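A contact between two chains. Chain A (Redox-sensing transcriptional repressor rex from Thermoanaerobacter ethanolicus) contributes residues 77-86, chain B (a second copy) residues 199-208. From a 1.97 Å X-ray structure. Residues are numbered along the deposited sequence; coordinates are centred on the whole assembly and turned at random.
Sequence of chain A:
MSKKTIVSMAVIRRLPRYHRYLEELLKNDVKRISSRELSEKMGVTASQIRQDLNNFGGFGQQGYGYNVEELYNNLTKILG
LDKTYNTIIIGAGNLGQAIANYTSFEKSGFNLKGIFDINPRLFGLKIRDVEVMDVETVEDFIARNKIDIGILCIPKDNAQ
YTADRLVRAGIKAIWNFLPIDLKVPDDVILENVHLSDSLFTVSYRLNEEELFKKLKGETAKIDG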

# COMPACT_ATOMS: atom_id res chain seq x y z
N LYS A 77 -11.43 14.44 -11.61
CA LYS A 77 -11.84 13.94 -12.93
C LYS A 77 -10.71 13.15 -13.55
O LYS A 77 -10.96 12.14 -14.23
CB LYS A 77 -12.23 15.07 -13.92
CG LYS A 77 -13.61 15.65 -13.68
CD LYS A 77 -13.83 16.97 -14.46
CE LYS A 77 -12.98 18.11 -13.89
NZ LYS A 77 -12.25 18.84 -14.96
N ILE A 78 -9.47 13.63 -13.40
CA ILE A 78 -8.34 12.89 -13.99
C ILE A 78 -8.25 11.44 -13.45
O ILE A 78 -7.87 10.50 -14.16
CB ILE A 78 -7.02 13.62 -13.74
CG1 ILE A 78 -6.99 14.96 -14.52
CG2 ILE A 78 -5.84 12.76 -14.14
CD1 ILE A 78 -5.98 15.99 -13.93
N LEU A 79 -8.54 11.29 -12.16
CA LEU A 79 -8.42 10.00 -11.49
C LEU A 79 -9.65 9.12 -11.76
O LEU A 79 -9.75 7.98 -11.29
CB LEU A 79 -8.23 10.20 -9.98
CG LEU A 79 -6.83 10.69 -9.62
CD1 LEU A 79 -6.95 10.92 -8.11
CD2 LEU A 79 -5.68 9.63 -9.95
N GLY A 80 -10.57 9.63 -12.56
CA GLY A 80 -11.82 8.93 -12.84
C GLY A 80 -12.78 8.80 -11.68
O GLY A 80 -13.72 7.95 -11.71
N LEU A 81 -12.58 9.63 -10.67
CA LEU A 81 -13.43 9.62 -9.48
C LEU A 81 -14.72 10.45 -9.66
O LEU A 81 -15.41 10.74 -8.69
CB LEU A 81 -12.64 10.10 -8.27
CG LEU A 81 -11.37 9.24 -8.05
CD1 LEU A 81 -10.46 9.95 -7.05
CD2 LEU A 81 -11.72 7.84 -7.56
N ASP A 82 -15.06 10.78 -10.89
CA ASP A 82 -16.31 11.46 -11.14
C ASP A 82 -17.28 10.41 -11.68
O ASP A 82 -18.35 10.77 -12.12
CB ASP A 82 -16.10 12.60 -12.14
CG ASP A 82 -15.43 12.15 -13.45
OD1 ASP A 82 -14.67 11.14 -13.46
OD2 ASP A 82 -15.65 12.82 -14.49
N LYS A 83 -16.87 9.13 -11.69
CA LYS A 83 -17.75 8.02 -12.09
C LYS A 83 -17.89 7.07 -10.91
O LYS A 83 -17.13 7.14 -9.95
CB LYS A 83 -17.09 7.19 -13.21
CG LYS A 83 -17.10 7.85 -14.56
CD LYS A 83 -15.80 7.52 -15.27
CE LYS A 83 -15.15 8.82 -15.78
NZ LYS A 83 -15.59 9.25 -17.15
N THR A 84 -18.83 6.15 -10.98
CA THR A 84 -18.94 5.11 -9.94
C THR A 84 -18.49 3.81 -10.60
O THR A 84 -18.54 3.71 -11.83
CB THR A 84 -20.38 4.88 -9.51
OG1 THR A 84 -21.15 4.66 -10.69
CG2 THR A 84 -20.93 6.06 -8.76
N TYR A 85 -17.96 2.87 -9.80
CA TYR A 85 -17.46 1.57 -10.28
C TYR A 85 -18.18 0.50 -9.48
O TYR A 85 -18.43 0.68 -8.28
CB TYR A 85 -15.93 1.43 -10.07
CG TYR A 85 -15.19 2.52 -10.78
CD1 TYR A 85 -14.84 2.37 -12.11
CD2 TYR A 85 -15.01 3.77 -10.19
CE1 TYR A 85 -14.22 3.40 -12.82
CE2 TYR A 85 -14.42 4.82 -10.92
CZ TYR A 85 -14.02 4.62 -12.20
OH TYR A 85 -13.50 5.65 -12.93
N ASN A 86 -18.60 -0.55 -10.17
CA ASN A 86 -19.07 -1.78 -9.54
C ASN A 86 -17.94 -2.78 -9.32
O ASN A 86 -17.22 -3.12 -10.24
CB ASN A 86 -20.19 -2.43 -10.34
CG ASN A 86 -21.47 -1.60 -10.25
OD1 ASN A 86 -21.65 -0.85 -9.30
ND2 ASN A 86 -22.37 -1.77 -11.21
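Chain B, residues 199-208: LFTVSYRLNE

The polar interactions cluster where a helix of chain A gives out and a helix of chain B runs past it. Tyr85(A) and Asn207(B) make its shortest approach: ND2 of Asn207(B) lies 2.6 Å from OH of Tyr85(A). The N-H...O angle is only 122°, so the hydrogen bond from the amide to the hydroxyl is weak despite its length, and the amide nitrogen sits at the edge of the tyrosine ring, near its plane. The same ND2 also donates to its own helix, 3.0 Å from O of Ser203(B) at a better angle of 143°. The hydroxyl OH of Tyr85(A) in turn donates to O of Gly80(A) at 2.6 Å, so the amide, the phenol and the loop carbonyl form a short relay.

The second polar link uses Ser203(B), whose OG lies 2.8 Å from O of Leu79(A) and 2.9 Å from O of Phe200(B). Both carbonyls are within reach of one hydroxyl proton, and the geometry does not choose between them. Water 1 sits between the chains, 2.9 Å from O of Ile78(A) and 2.8 Å from O of Tyr204(B). Proximity alone is not sufficient evidence of bonding: O of Leu79(A) is 3.3 Å from N of Tyr204(B), but the angle is poor, and that nitrogen is already bonded to O of Phe200(B) at 3.1 Å. Likewise NZ of Lys83(A), 3.4 Å from OD1 of Asn207(B), is badly oriented, although CE of Lys83(A) comes to 3.1 Å from that oxygen.

The backbone conformations differ on the two sides. The chain B stretch belongs to a helix that begins before it and continues after it. In chain A a helix ends in a Schellman motif, with Gly80(A) the first residue to leave helical geometry, at phi 68° and psi 19°; the chain then passes through a loop into a strand at Tyr85(A). CA of Leu79(A) is 4.4 Å from CA of Tyr204(B), and CA of Gly80(A) is 5.1 Å from CA of Ser203(B), so in this short register the numbering rises in one chain as it falls in the other; two pairs do not set a direction for the whole stretch. Positive phi favours glycine, and space does too: an ideal CB on Gly80(A) would fall 2.4 Å from ND2 of Asn207(B) and 2.7 Å from O of Ser203(B), both clashes.

Apolar contacts accompany these polar ones. CD2 of Leu81(A) stands over one face of the Phe200(B) ring, 3.9 Å from the centroid of that ring and 20° off its normal, a CH-pi contact. Leu79(A) reaches two aromatic residues, with CD1 4.5 Å from CD2 of Phe200(B) and CD2 4.2 Å from CB of Tyr204(B). CG2 of Ile78(A) meets CE1 of Tyr204(B) at 3.6 Å. Farther along the helix, CD1 of Leu206(B) rests 3.8 Å from CE1 of Tyr85(A). Together the stretches bury 508 Å², both sides summed.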

# COMPACT_ATOMS: atom_id res chain seq x y z
N LEU B 199 -5.85 1.86 -5.40
CA LEU B 199 -7.14 1.74 -6.03
C LEU B 199 -7.38 2.84 -7.04
O LEU B 199 -7.92 2.59 -8.15
CB LEU B 199 -8.22 1.77 -4.92
CG LEU B 199 -9.65 1.66 -5.48
CD1 LEU B 199 -9.94 0.41 -6.31
CD2 LEU B 199 -10.65 1.80 -4.32
N PHE B 200 -7.00 4.07 -6.68
CA PHE B 200 -7.31 5.19 -7.59
C PHE B 200 -6.51 5.15 -8.87
O PHE B 200 -6.83 5.86 -9.83
CB PHE B 200 -7.20 6.57 -6.94
CG PHE B 200 -8.18 6.79 -5.85
CD1 PHE B 200 -9.23 5.89 -5.63
CD2 PHE B 200 -8.03 7.87 -5.00
CE1 PHE B 200 -10.15 6.10 -4.60
CE2 PHE B 200 -8.96 8.11 -3.97
CZ PHE B 200 -10.02 7.21 -3.77
N THR B 201 -5.44 4.36 -8.91
CA THR B 201 -4.81 4.16 -10.20
C THR B 201 -5.55 3.24 -11.11
O THR B 201 -5.33 3.27 -12.32
CB THR B 201 -3.30 3.63 -10.12
OG1 THR B 201 -3.31 2.25 -9.71
CG2 THR B 201 -2.46 4.48 -9.09
N VAL B 202 -6.46 2.42 -10.57
CA VAL B 202 -7.24 1.57 -11.44
C VAL B 202 -8.34 2.49 -12.04
O VAL B 202 -8.63 2.40 -13.23
CB VAL B 202 -7.88 0.41 -10.63
CG1 VAL B 202 -8.89 -0.39 -11.49
CG2 VAL B 202 -6.78 -0.45 -10.00
N SER B 203 -8.99 3.34 -11.25
CA SER B 203 -9.96 4.26 -11.87
C SER B 203 -9.26 5.12 -12.94
O SER B 203 -9.85 5.43 -14.01
CB SER B 203 -10.67 5.11 -10.82
OG SER B 203 -9.75 5.59 -9.85
N TYR B 204 -8.02 5.52 -12.66
CA TYR B 204 -7.31 6.36 -13.61
C TYR B 204 -7.13 5.64 -14.94
O TYR B 204 -7.46 6.20 -16.03
CB TYR B 204 -5.99 6.87 -13.05
CG TYR B 204 -5.23 7.62 -14.14
CD1 TYR B 204 -5.11 9.00 -14.12
CD2 TYR B 204 -4.60 6.92 -15.14
CE1 TYR B 204 -4.39 9.67 -15.15
CE2 TYR B 204 -3.90 7.56 -16.16
CZ TYR B 204 -3.78 8.93 -16.14
OH TYR B 204 -3.04 9.53 -17.16
N ARG B 205 -6.75 4.37 -14.86
CA ARG B 205 -6.43 3.63 -16.07
C ARG B 205 -7.64 3.18 -16.85
O ARG B 205 -7.56 3.10 -18.09
CB ARG B 205 -5.54 2.43 -15.76
CG ARG B 205 -4.12 2.85 -15.44
CD ARG B 205 -3.28 1.63 -15.08
NE ARG B 205 -3.30 1.48 -13.62
CZ ARG B 205 -2.63 0.51 -13.00
NH1 ARG B 205 -1.93 -0.36 -13.73
NH2 ARG B 205 -2.65 0.43 -11.67
N LEU B 206 -8.76 2.92 -16.16
CA LEU B 206 -10.02 2.66 -16.84
C LEU B 206 -10.51 3.86 -17.65
O LEU B 206 -11.30 3.71 -18.58
CB LEU B 206 -11.12 2.28 -15.82
CG LEU B 206 -11.01 0.86 -15.23
CD1 LEU B 206 -11.89 0.69 -14.02
CD2 LEU B 206 -11.30 -0.21 -16.25
N ASN B 207 -10.06 5.07 -17.32
CA ASN B 207 -10.56 6.28 -17.98
C ASN B 207 -9.57 7.03 -18.79
O ASN B 207 -9.93 8.06 -19.40
CB ASN B 207 -11.15 7.25 -16.95
CG ASN B 207 -12.44 6.76 -16.43
OD1 ASN B 207 -13.42 6.66 -17.17
ND2 ASN B 207 -12.43 6.32 -15.18
N GLU B 208 -8.34 6.56 -18.80
CA GLU B 208 -7.31 7.36 -19.42
C GLU B 208 -7.61 7.67 -20.91
O GLU B 208 -7.43 8.82 -21.35
CB GLU B 208 -5.95 6.71 -19.33
CG GLU B 208 -4.84 7.68 -19.78
CD GLU B 208 -3.43 7.12 -19.67
OE1 GLU B 208 -3.21 6.00 -20.15
OE2 GLU B 208 -2.57 7.77 -19.05
O HOH W 1 -8.22 8.84 -16.52